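Local coordinates for scarecrow-like protein 3 (Arabidopsis thaliana, PDB 6KPB), which probably acts as a nuclear transcription factor of the GRAS family in plant development and binds zinc finger proteins of the IDD group, at residues Y369-L374 with E399-I404; A97-E102 with V392-F397; M361-E366 with F410-R415. All blocks are in the same frame, centred on the assembly; numbering follows the deposited sequence.

Contact 1. Residues Y369-L374 with E399-I404; sequences YTYAAL and EEIKNI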
# COMPACT_ATOMS: atom_id res chain seq x y z
N TYR A 369 7.61 -8.05 26.11
CA TYR A 369 8.52 -7.33 26.99
C TYR A 369 9.58 -6.57 26.19
O TYR A 369 9.92 -5.43 26.54
CB TYR A 369 9.18 -8.30 27.97
CG TYR A 369 8.31 -8.66 29.15
CD1 TYR A 369 8.33 -7.89 30.31
CD2 TYR A 369 7.46 -9.76 29.10
CE1 TYR A 369 7.53 -8.22 31.39
CE2 TYR A 369 6.66 -10.09 30.18
CZ TYR A 369 6.70 -9.32 31.32
OH TYR A 369 5.91 -9.65 32.40
N THR A 370 10.11 -7.18 25.13
CA THR A 370 11.17 -6.53 24.36
C THR A 370 10.65 -5.27 23.68
O THR A 370 11.25 -4.19 23.82
CB THR A 370 11.73 -7.50 23.31
OG1 THR A 370 12.29 -8.65 23.97
CG2 THR A 370 12.80 -6.82 22.48
N TYR A 371 9.54 -5.37 22.96
CA TYR A 371 9.04 -4.22 22.21
C TYR A 371 8.33 -3.21 23.10
O TYR A 371 8.18 -2.05 22.69
CB TYR A 371 8.13 -4.69 21.08
CG TYR A 371 8.90 -5.40 19.99
CD1 TYR A 371 9.53 -4.68 18.99
CD2 TYR A 371 9.03 -6.78 19.98
CE1 TYR A 371 10.26 -5.31 17.99
CE2 TYR A 371 9.75 -7.42 19.00
CZ TYR A 371 10.36 -6.69 18.01
OH TYR A 371 11.08 -7.33 17.02
N ALA A 372 7.89 -3.60 24.30
CA ALA A 372 7.43 -2.61 25.26
C ALA A 372 8.56 -1.67 25.64
O ALA A 372 8.34 -0.46 25.81
CB ALA A 372 6.86 -3.29 26.50
N ALA A 373 9.77 -2.20 25.76
CA ALA A 373 10.93 -1.36 26.04
C ALA A 373 11.26 -0.47 24.84
O ALA A 373 11.49 0.73 25.00
CB ALA A 373 12.13 -2.23 26.41
N LEU A 374 11.29 -1.05 23.64
CA LEU A 374 11.59 -0.27 22.45
C LEU A 374 10.55 0.82 22.21
O LEU A 374 10.90 1.96 21.90
CB LEU A 374 11.70 -1.19 21.23
CG LEU A 374 12.99 -2.01 21.14
CD1 LEU A 374 12.85 -3.13 20.12
CD2 LEU A 374 14.17 -1.11 20.79
N GLU A 399 6.63 -4.75 11.55
CA GLU A 399 6.94 -5.85 10.64
C GLU A 399 7.62 -7.00 11.37
O GLU A 399 7.33 -8.17 11.10
CB GLU A 399 7.81 -5.35 9.49
CG GLU A 399 7.03 -4.62 8.42
CD GLU A 399 5.92 -5.47 7.83
OE1 GLU A 399 6.18 -6.66 7.54
OE2 GLU A 399 4.79 -4.96 7.67
N GLU A 400 8.52 -6.68 12.30
CA GLU A 400 9.17 -7.73 13.07
C GLU A 400 8.18 -8.43 13.99
O GLU A 400 8.18 -9.66 14.08
CB GLU A 400 10.33 -7.14 13.88
CG GLU A 400 11.42 -6.51 13.02
CD GLU A 400 12.50 -5.83 13.84
OE1 GLU A 400 12.35 -5.77 15.08
OE2 GLU A 400 13.49 -5.36 13.24
N ILE A 401 7.32 -7.67 14.66
CA ILE A 401 6.29 -8.26 15.51
C ILE A 401 5.38 -9.16 14.68
O ILE A 401 5.08 -10.30 15.07
CB ILE A 401 5.49 -7.17 16.24
CG1 ILE A 401 6.34 -6.51 17.32
CG2 ILE A 401 4.21 -7.74 16.83
CD1 ILE A 401 5.74 -5.25 17.89
N LYS A 402 4.93 -8.66 13.53
CA LYS A 402 4.06 -9.45 12.66
C LYS A 402 4.74 -10.74 12.21
O LYS A 402 4.11 -11.80 12.16
CB LYS A 402 3.64 -8.61 11.46
CG LYS A 402 2.89 -9.37 10.38
CD LYS A 402 2.35 -8.42 9.32
CE LYS A 402 2.86 -8.77 7.93
NZ LYS A 402 2.30 -7.86 6.89
N ASN A 403 6.03 -10.66 11.88
CA ASN A 403 6.74 -11.85 11.41
C ASN A 403 6.98 -12.84 12.54
O ASN A 403 6.95 -14.06 12.31
CB ASN A 403 8.06 -11.45 10.76
CG ASN A 403 8.76 -12.61 10.09
OD1 ASN A 403 9.76 -13.13 10.60
ND2 ASN A 403 8.23 -13.04 8.95
N ILE A 404 7.22 -12.35 13.76
CA ILE A 404 7.44 -13.24 14.89
C ILE A 404 6.16 -13.98 15.27
O ILE A 404 6.21 -15.15 15.68
CB ILE A 404 8.01 -12.44 16.08
CG1 ILE A 404 9.42 -11.94 15.77
CG2 ILE A 404 8.01 -13.28 17.35
CD1 ILE A 404 9.93 -10.92 16.77

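Contact 2. Residues A97-E102 with V392-F397; sequences AAYFTE and VEKMLF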
# COMPACT_ATOMS: atom_id res chain seq x y z
N ALA A 97 -0.41 -2.82 21.53
CA ALA A 97 -1.55 -3.70 21.27
C ALA A 97 -1.97 -3.68 19.81
O ALA A 97 -2.40 -4.71 19.28
CB ALA A 97 -2.72 -3.30 22.17
N ALA A 98 -1.83 -2.53 19.14
CA ALA A 98 -2.27 -2.43 17.75
C ALA A 98 -1.47 -3.36 16.84
O ALA A 98 -2.04 -4.03 15.97
CB ALA A 98 -2.17 -0.99 17.27
N TYR A 99 -0.15 -3.41 17.03
CA TYR A 99 0.68 -4.22 16.15
C TYR A 99 0.63 -5.70 16.51
O TYR A 99 0.71 -6.56 15.62
CB TYR A 99 2.12 -3.71 16.17
CG TYR A 99 2.22 -2.29 15.65
CD1 TYR A 99 2.15 -2.03 14.29
CD2 TYR A 99 2.36 -1.22 16.51
CE1 TYR A 99 2.22 -0.74 13.80
CE2 TYR A 99 2.43 0.07 16.04
CZ TYR A 99 2.37 0.31 14.68
OH TYR A 99 2.44 1.60 14.21
N PHE A 100 0.48 -6.03 17.80
CA PHE A 100 0.28 -7.43 18.16
C PHE A 100 -1.12 -7.91 17.79
O PHE A 100 -1.30 -9.09 17.46
CB PHE A 100 0.52 -7.63 19.66
CG PHE A 100 1.98 -7.65 20.03
CD1 PHE A 100 2.65 -6.47 20.33
CD2 PHE A 100 2.68 -8.84 20.09
CE1 PHE A 100 3.99 -6.49 20.68
CE2 PHE A 100 4.02 -8.87 20.43
CZ PHE A 100 4.67 -7.69 20.72
N THR A 101 -2.12 -7.02 17.84
CA THR A 101 -3.46 -7.41 17.41
C THR A 101 -3.49 -7.72 15.92
O THR A 101 -4.02 -8.76 15.51
CB THR A 101 -4.46 -6.30 17.75
OG1 THR A 101 -4.53 -6.12 19.17
CG2 THR A 101 -5.84 -6.65 17.22
N GLU A 102 -2.92 -6.83 15.10
CA GLU A 102 -2.85 -7.09 13.67
C GLU A 102 -2.07 -8.36 13.38
O GLU A 102 -2.44 -9.15 12.49
CB GLU A 102 -2.22 -5.90 12.95
CG GLU A 102 -1.83 -6.19 11.50
CD GLU A 102 -1.87 -4.96 10.62
OE1 GLU A 102 -2.29 -3.89 11.10
OE2 GLU A 102 -1.48 -5.06 9.43
N VAL A 392 8.69 4.34 12.17
CA VAL A 392 9.56 3.36 12.82
C VAL A 392 8.73 2.29 13.51
O VAL A 392 8.99 1.09 13.39
CB VAL A 392 10.52 4.07 13.79
CG1 VAL A 392 11.24 3.05 14.66
CG2 VAL A 392 11.52 4.92 13.03
N GLU A 393 7.70 2.72 14.26
CA GLU A 393 6.89 1.77 15.01
C GLU A 393 6.17 0.80 14.08
O GLU A 393 6.02 -0.39 14.40
CB GLU A 393 5.90 2.52 15.89
CG GLU A 393 6.54 3.17 17.11
CD GLU A 393 5.60 4.11 17.83
OE1 GLU A 393 4.56 4.49 17.25
OE2 GLU A 393 5.90 4.49 18.99
N LYS A 394 5.72 1.27 12.91
CA LYS A 394 4.99 0.42 11.98
C LYS A 394 5.93 -0.35 11.04
O LYS A 394 5.91 -1.58 11.01
CB LYS A 394 4.04 1.23 11.17
CG LYS A 394 3.74 0.62 9.84
CD LYS A 394 2.29 0.71 9.48
CE LYS A 394 1.80 -0.64 9.02
NZ LYS A 394 0.63 -0.52 8.12
N MET A 395 6.74 0.37 10.26
CA MET A 395 7.50 -0.26 9.19
C MET A 395 8.63 -1.14 9.70
O MET A 395 9.10 -2.01 8.96
CB MET A 395 8.05 0.80 8.24
CG MET A 395 6.98 1.63 7.55
SD MET A 395 7.63 2.64 6.21
CE MET A 395 6.12 3.42 5.63
N LEU A 396 9.09 -0.94 10.94
CA LEU A 396 10.18 -1.72 11.50
C LEU A 396 9.68 -2.67 12.58
O LEU A 396 9.62 -3.88 12.36
CB LEU A 396 11.28 -0.80 12.03
CG LEU A 396 12.08 -0.06 10.96
CD1 LEU A 396 13.19 0.78 11.59
CD2 LEU A 396 12.65 -1.03 9.94
N PHE A 397 9.34 -2.15 13.76
CA PHE A 397 8.91 -3.01 14.86
C PHE A 397 7.63 -3.75 14.51
O PHE A 397 7.47 -4.93 14.85
CB PHE A 397 8.72 -2.19 16.13
CG PHE A 397 9.93 -1.39 16.53
CD1 PHE A 397 11.20 -1.85 16.26
CD2 PHE A 397 9.78 -0.17 17.17
CE1 PHE A 397 12.31 -1.12 16.62
CE2 PHE A 397 10.89 0.57 17.53
CZ PHE A 397 12.16 0.10 17.25

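Contact 3. Residues M361-E366 with F410-R415; sequences MERLLE and FERRER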
# COMPACT_ATOMS: atom_id res chain seq x y z
N MET A 361 2.74 -18.82 22.42
CA MET A 361 2.67 -18.13 23.71
C MET A 361 4.05 -17.76 24.22
O MET A 361 4.24 -16.71 24.84
CB MET A 361 1.93 -18.99 24.73
CG MET A 361 1.58 -18.27 26.01
SD MET A 361 0.51 -16.85 25.74
CE MET A 361 -0.90 -17.64 24.96
N GLU A 362 5.04 -18.63 23.97
CA GLU A 362 6.42 -18.32 24.34
C GLU A 362 6.89 -17.04 23.67
O GLU A 362 7.31 -16.09 24.34
CB GLU A 362 7.34 -19.49 23.96
CG GLU A 362 7.27 -20.69 24.87
CD GLU A 362 8.08 -21.86 24.34
OE1 GLU A 362 8.21 -21.97 23.10
OE2 GLU A 362 8.58 -22.66 25.15
N ARG A 363 6.82 -17.00 22.34
CA ARG A 363 7.31 -15.83 21.61
C ARG A 363 6.48 -14.59 21.91
O ARG A 363 7.03 -13.48 21.93
CB ARG A 363 7.31 -16.13 20.11
CG ARG A 363 8.01 -17.42 19.75
CD ARG A 363 8.35 -17.49 18.27
NE ARG A 363 7.17 -17.42 17.42
CZ ARG A 363 6.38 -18.46 17.16
NH1 ARG A 363 6.65 -19.65 17.68
NH2 ARG A 363 5.33 -18.30 16.37
N LEU A 364 5.18 -14.75 22.16
CA LEU A 364 4.35 -13.60 22.48
C LEU A 364 4.75 -12.99 23.82
O LEU A 364 4.80 -11.76 23.95
CB LEU A 364 2.88 -14.00 22.50
CG LEU A 364 1.91 -12.90 22.95
CD1 LEU A 364 2.03 -11.69 22.04
CD2 LEU A 364 0.48 -13.40 22.97
N LEU A 365 5.03 -13.82 24.82
CA LEU A 365 5.37 -13.30 26.14
C LEU A 365 6.67 -12.50 26.10
O LEU A 365 6.73 -11.37 26.60
CB LEU A 365 5.48 -14.45 27.15
CG LEU A 365 4.16 -14.99 27.68
CD1 LEU A 365 4.39 -16.11 28.68
CD2 LEU A 365 3.35 -13.87 28.31
N GLU A 366 7.72 -13.07 25.49
CA GLU A 366 9.01 -12.39 25.47
C GLU A 366 8.98 -11.16 24.57
O GLU A 366 9.47 -10.09 24.95
CB GLU A 366 10.10 -13.36 25.04
CG GLU A 366 10.65 -14.21 26.17
CD GLU A 366 11.20 -13.37 27.31
OE1 GLU A 366 12.16 -12.61 27.08
OE2 GLU A 366 10.65 -13.45 28.43
N PHE A 410 10.10 -21.43 7.19
CA PHE A 410 11.04 -20.52 6.55
C PHE A 410 10.51 -19.10 6.47
O PHE A 410 11.31 -18.16 6.40
CB PHE A 410 11.39 -21.03 5.15
N GLU A 411 9.19 -18.91 6.49
CA GLU A 411 8.62 -17.58 6.38
C GLU A 411 8.93 -16.70 7.59
O GLU A 411 8.84 -15.48 7.48
CB GLU A 411 7.10 -17.67 6.18
N ARG A 412 9.28 -17.30 8.72
CA ARG A 412 9.60 -16.54 9.93
C ARG A 412 11.10 -16.31 9.96
O ARG A 412 11.88 -17.18 10.36
CB ARG A 412 9.13 -17.29 11.18
CG ARG A 412 9.07 -16.43 12.43
CD ARG A 412 8.36 -17.15 13.56
NE ARG A 412 9.27 -17.94 14.37
CZ ARG A 412 8.96 -19.11 14.91
NH1 ARG A 412 7.76 -19.64 14.70
NH2 ARG A 412 9.85 -19.77 15.65
N ARG A 413 11.52 -15.12 9.52
CA ARG A 413 12.93 -14.78 9.45
C ARG A 413 13.45 -14.09 10.70
O ARG A 413 14.65 -14.16 10.99
CB ARG A 413 13.20 -13.89 8.23
CG ARG A 413 12.39 -14.26 7.01
CD ARG A 413 13.08 -13.83 5.73
NE ARG A 413 14.36 -14.52 5.55
CZ ARG A 413 14.48 -15.76 5.09
NH1 ARG A 413 13.40 -16.45 4.76
NH2 ARG A 413 15.68 -16.31 4.96
N GLU A 414 12.57 -13.42 11.45
CA GLU A 414 12.97 -12.67 12.65
C GLU A 414 13.08 -13.60 13.86
O GLU A 414 12.39 -13.46 14.86
CB GLU A 414 11.99 -11.54 12.90
CG GLU A 414 12.00 -10.44 11.85
CD GLU A 414 13.36 -9.79 11.69
OE1 GLU A 414 14.08 -10.13 10.73
OE2 GLU A 414 13.72 -8.96 12.55
N ARG A 415 13.99 -14.57 13.75
CA ARG A 415 14.19 -15.57 14.80
C ARG A 415 15.33 -15.09 15.71
O ARG A 415 16.46 -15.58 15.67
CB ARG A 415 14.48 -16.94 14.20
CG ARG A 415 13.31 -17.51 13.41
CD ARG A 415 13.66 -18.83 12.75
NE ARG A 415 12.48 -19.50 12.22
CZ ARG A 415 11.78 -20.40 12.89
NH1 ARG A 415 12.14 -20.75 14.12
NH2 ARG A 415 10.71 -20.96 12.33

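Contact 1. Residues Y369-L374 with E399-I404
Tyr371 meets Ile401 and Glu400 because its chi1 of -70° sets CG opposite its own carbonyl carbon and sends the ring across to helix 387-406. Glu400 has a similar first torsion and an extended chain beyond CG, which brings its carboxylate beside the phenol. Tyr371 OH donates a hydrogen bond of 2.8 Å to Glu400 OE1. The oxygen is met on its anti side, 20° out of the carboxylate plane. The ring and carboxylate planes are steeply inclined to each other, and OE1 lies at the ring edge.

Ile401 works on the ring face instead. Its CG1 sits 3.7 Å from the centroid of the Tyr371 ring, almost on the ring normal, which makes a CH-pi contact. CD1 of Ile401 continues along the ring and lies 3.8 Å from Tyr371 CG. The segments run nearly antiparallel, at 174°, in a hairpin of the consecutive helices 360-381 and 387-406, within the helical part of the GRAS domain. Their axes are 11.9 Å apart, a wide spacing that the tyrosine ring spans.

Ile404, one turn after Glu400, reaches the hydroxyl end of the ring. Its CD1 is 3.8 Å from Tyr371 OH. Elsewhere, Tyr371 touches His416 and Ile96, while Ile401 packs on Phe100 of helix 92-109. On helix 360-381, Tyr369 and Ala372 pack on apolar side chains of the bound peptide.

Contact 2. Residues A97-E102 with V392-F397
This is a buried packing contact between two helices far apart in sequence, in which Tyr99 of helix 92-109 lies against the backbone of Glu393 and Lys394 on helix 387-406. It joins the predicted first leucine-repeat and PFYRE regions. Tyr99 and Lys394 have the closest CA atoms of the two segments, 7.6 Å apart.

The phenol end of Tyr99 does most of the touching. Glu393 O lies over one face of the ring, offset toward the rim, and is 3.7 Å from Tyr99 CZ. Lys394 CA approaches the ring obliquely, 3.5 Å from Tyr99 CE1. Lys394 CB is also 3.5 Å from Tyr99 OH. These are van der Waals contacts. The first torsion of Tyr99, -63°, places CG opposite the carbonyl carbon and carries the ring out to helix 387-406.

The backbone around Lys394 is not a regular alpha helix. Val392 O accepts from Leu396 N at 3.2 Å and from Phe397 N at 3.3 Å. The second bond belongs to a wider pi-type turn.

Lys394 crosses Tyr99 at about a right angle. Beyond CB its chain bends at chi2 and chi3 and takes the amine to Thr122 of the second subunit, where it makes a weak hydrogen bond. The hydroxyl of that Thr122 is also hydrogen-bonded to Glu102 OE1. The carboxylate of Glu393 forms salt bridges with Arg389 and Arg95, which probably balances its charge. Helix 92-109, from the N-terminal part of the chain, here packs against the much later helix 387-406 in the helical bundle of the GRAS domain, which stands apart from the Rossmann-like sheet.

Contact 3. Residues M361-E366 with F410-R415
Arg363 and Arg412 lie flat on each other, guanidinium against guanidinium. Their centres are 3.5 Å apart and their planes differ by 19°. Arg412 NH1 sits over the centre of the Arg363 group, 3.1 Å from Arg363 CZ. Each chain bends at chi3 to turn its end into the stack. Arg363 bends at -61° after an extended chi2. In Arg412 the CG is anti to the backbone N, and the bend is near 90°.

The stack fastens helix 360-381 to the loop between helices 387-406 and 419-428. It joins the predicted PFYRE and SAW regions of the GRAS domain. Glu408 bridges the pair, with salt bridges from its OE2 to Arg363 NH2 and Arg412 NH1. This shared carboxylate would be expected to offset the like charges. Arg363 NE is hydrogen-bonded to Ile404 O, and Arg412 NH2 to Asn356 OD1. Both planes are therefore held by partners at their nitrogens.

Arg415 comes over the opposite face of Arg412, its plane tilted, with NH2 3.6 Å above the Arg412 plane. Arg415 NE also makes a weak 3.0 Å hydrogen bond to Arg412 O.

How the contacts relate
The three contacts lie within the GRAS domain. Contacts 1 and 2 share helix 387-406, and contacts 1 and 3 share helix 360-381. The centres of contacts 1 and 2 are about 7 Å apart, those of 1 and 3 about 9 Å, and those of 2 and 3 about 14 Å. Along the chain, 97-102 comes first, then 361-366, 369-374, 392-397, 399-404 and 410-415. Phe100 ties them together, packing on Ile401 and Leu364. Asn403 links helix 387-406 to the loop at 410-415 through its side-chain amide. The early helix 92-109 is thus packed against the late helix pair. The second subunit meets helix 92-109 and Lys394, while the bound peptide packs on helix 360-381.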